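Local coordinates for protein beta-galactosidase (Bacteroides thetaiotaomicron, PDB 5MUJ) that probably hydrolyses arabinofuranosidic linkages in side chain B of the plant pectin rhamnogalacturonan II, a bound glycan of which it holds in its pocket, at residues A197-K202 with G239-I244. Residues are numbered along the deposited sequence; the frame is centred on the assembly and turned at random.
Sequences AQWWEK and GERVGI
W200 and W199, neighbours in a short 3-10 turn, press their six-membered rings on different parts of the strand 239-244. The W200 ring lies obliquely against the backbone: CZ3 comes 3.3 Å from R241 O and CH2 3.4 Å from G243 N. W200 CH2 also lies 3.5 Å from G243 CA, so the ring packs directly on the glycine backbone. W199 takes the side chain of R241 instead, and the two side chains cross at about a right angle. W199 CZ3 sits over one face of the guanidinium, 3.7 Å from R241 CZ, which itself lies at the edge of the indole; the planes are 67° apart, so this is not a parallel stack. No direct hydrogen bond joins the segments, but one water links them, 2.7 Å from W200 O and accepting from R241 NH1 at 2.9 Å.

The second shell fixes these groups. W200 NE1 donates to Q198 OE1 at 2.8 Å, nearly straight (167°) and within the ring plane, while E201 CB covers one face of the indole. E201 OE2 in turn accepts from Q198 N and forms a salt bridge with R255. R241 has its strongest polar partner in E265, a salt bridge through NE, and its NH1 and NH2 also bond to the carbonyls of G230 and L237.

The contact thus joins the loop before strand 204-212 to the third strand, 238-247, of the same four-stranded blade of a five-bladed beta-propeller, beside E240, which touches the bound galactose. Its chemistry implies a buried cation, probably stabilised by E265 and carbonyl oxygens, with aromatic carbon on one guanidinium face and water at its edge.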
loop_
_atom_site.group_PDB
_atom_site.type_symbol
_atom_site.label_atom_id
_atom_site.label_comp_id
_atom_site.label_asym_id
_atom_site.label_seq_id
_atom_site.Cartn_x
_atom_site.Cartn_y
_atom_site.Cartn_z
ATOM N N ALA A 197 -7.842 -20.253 -5.869
ATOM C CA ALA A 197 -8.310 -18.859 -5.894
ATOM C C ALA A 197 -9.782 -18.760 -5.504
ATOM O O ALA A 197 -10.598 -19.603 -5.898
ATOM C CB ALA A 197 -8.117 -18.241 -7.263
ATOM N N GLN A 198 -10.096 -17.727 -4.731
ATOM C CA GLN A 198 -11.431 -17.506 -4.190
ATOM C C GLN A 198 -12.201 -16.416 -4.956
ATOM O O GLN A 198 -11.613 -15.656 -5.751
ATOM C CB GLN A 198 -11.305 -17.151 -2.720
ATOM C CG GLN A 198 -10.702 -18.260 -1.873
ATOM C CD GLN A 198 -10.238 -17.766 -0.523
ATOM O OE1 GLN A 198 -9.677 -16.667 -0.429
ATOM N NE2 GLN A 198 -10.454 -18.555 0.521
ATOM N N TRP A 199 -13.525 -16.352 -4.747
ATOM C CA TRP A 199 -14.374 -15.427 -5.506
ATOM C C TRP A 199 -13.899 -13.966 -5.495
ATOM O O TRP A 199 -13.956 -13.294 -6.505
ATOM C CB TRP A 199 -15.851 -15.502 -5.043
ATOM C CG TRP A 199 -16.147 -15.062 -3.592
ATOM C CD1 TRP A 199 -16.183 -15.863 -2.476
ATOM C CD2 TRP A 199 -16.396 -13.712 -3.110
ATOM N NE1 TRP A 199 -16.520 -15.138 -1.382
ATOM C CE2 TRP A 199 -16.631 -13.811 -1.731
ATOM C CE3 TRP A 199 -16.517 -12.467 -3.732
ATOM C CZ2 TRP A 199 -16.901 -12.678 -0.940
ATOM C CZ3 TRP A 199 -16.788 -11.374 -2.968
ATOM C CH2 TRP A 199 -17.002 -11.479 -1.587
ATOM N N TRP A 200 -13.454 -13.523 -4.339
ATOM C CA TRP A 200 -13.100 -12.104 -4.113
ATOM C C TRP A 200 -11.845 -11.604 -4.816
ATOM O O TRP A 200 -11.582 -10.387 -4.819
ATOM C CB TRP A 200 -13.008 -11.905 -2.617
ATOM C CG TRP A 200 -11.796 -12.518 -2.026
ATOM C CD1 TRP A 200 -11.643 -13.791 -1.614
ATOM C CD2 TRP A 200 -10.535 -11.866 -1.766
ATOM N NE1 TRP A 200 -10.389 -14.013 -1.152
ATOM C CE2 TRP A 200 -9.675 -12.838 -1.222
ATOM C CE3 TRP A 200 -10.048 -10.576 -1.978
ATOM C CZ2 TRP A 200 -8.347 -12.552 -0.859
ATOM C CZ3 TRP A 200 -8.729 -10.293 -1.605
ATOM C CH2 TRP A 200 -7.901 -11.272 -1.062
ATOM N N GLU A 201 -11.079 -12.519 -5.405
ATOM C CA GLU A 201 -9.801 -12.205 -6.057
ATOM C C GLU A 201 -9.772 -12.711 -7.504
ATOM O O GLU A 201 -8.735 -12.783 -8.082
ATOM C CB GLU A 201 -8.647 -12.812 -5.242
ATOM C CG GLU A 201 -8.649 -14.337 -5.272
ATOM C CD GLU A 201 -7.549 -15.004 -4.497
ATOM O OE1 GLU A 201 -6.415 -14.473 -4.493
ATOM O OE2 GLU A 201 -7.816 -16.106 -3.937
ATOM N N LYS A 202 -10.912 -13.114 -8.093
ATOM C CA LYS A 202 -10.910 -13.703 -9.470
ATOM C C LYS A 202 -10.586 -12.758 -10.614
ATOM O O LYS A 202 -10.132 -13.222 -11.633
ATOM C CB LYS A 202 -12.225 -14.422 -9.833
ATOM C CG LYS A 202 -12.541 -15.615 -8.986
ATOM C CD LYS A 202 -11.658 -16.809 -9.240
ATOM C CE LYS A 202 -12.111 -17.969 -8.366
ATOM N NZ LYS A 202 -13.278 -18.689 -8.968
ATOM N N GLY A 239 -16.334 -5.296 -6.689
ATOM C CA GLY A 239 -15.515 -4.355 -5.878
ATOM C C GLY A 239 -14.129 -4.901 -5.585
ATOM O O GLY A 239 -13.736 -5.930 -6.108
ATOM N N GLU A 240 -13.385 -4.171 -4.729
ATOM C CA GLU A 240 -12.076 -4.613 -4.183
ATOM C C GLU A 240 -12.156 -4.763 -2.686
ATOM O O GLU A 240 -12.702 -3.904 -1.990
ATOM C CB GLU A 240 -10.926 -3.606 -4.437
ATOM C CG GLU A 240 -10.682 -3.396 -5.901
ATOM C CD GLU A 240 -9.426 -2.607 -6.207
ATOM O OE1 GLU A 240 -8.506 -2.527 -5.364
ATOM O OE2 GLU A 240 -9.380 -2.036 -7.300
ATOM N N ARG A 241 -11.637 -5.862 -2.220
ATOM C CA ARG A 241 -11.795 -6.307 -0.876
ATOM C C ARG A 241 -10.441 -6.818 -0.368
ATOM O O ARG A 241 -9.540 -7.142 -1.166
ATOM C CB ARG A 241 -12.834 -7.441 -0.830
ATOM C CG ARG A 241 -14.223 -7.009 -1.244
ATOM C CD ARG A 241 -15.138 -8.236 -1.437
ATOM N NE ARG A 241 -16.427 -7.812 -1.954
ATOM C CZ ARG A 241 -16.742 -7.686 -3.250
ATOM N NH1 ARG A 241 -15.836 -7.880 -4.206
ATOM N NH2 ARG A 241 -17.976 -7.338 -3.604
ATOM N N VAL A 242 -10.355 -7.017 0.940
ATOM C CA VAL A 242 -9.106 -7.385 1.605
ATOM C C VAL A 242 -9.190 -8.804 2.164
ATOM O O VAL A 242 -10.154 -9.148 2.881
ATOM C CB VAL A 242 -8.769 -6.391 2.724
ATOM C CG1 VAL A 242 -7.621 -6.902 3.553
ATOM C CG2 VAL A 242 -8.436 -5.028 2.140
ATOM N N GLY A 243 -8.161 -9.593 1.876
ATOM C CA GLY A 243 -8.052 -10.942 2.408
ATOM C C GLY A 243 -6.658 -11.307 2.799
ATOM O O GLY A 243 -5.740 -10.537 2.614
ATOM N N ILE A 244 -6.517 -12.508 3.340
ATOM C CA ILE A 244 -5.306 -13.030 3.935
ATOM C C ILE A 244 -4.814 -14.287 3.217
ATOM O O ILE A 244 -5.630 -15.180 2.788
ATOM C CB ILE A 244 -5.574 -13.352 5.423
ATOM C CG1 ILE A 244 -5.803 -12.066 6.247
ATOM C CG2 ILE A 244 -4.478 -14.200 6.025
ATOM C CD1 ILE A 244 -6.244 -12.324 7.672
HETATM O O HOH W 1 -13.039 -8.369 -3.908
#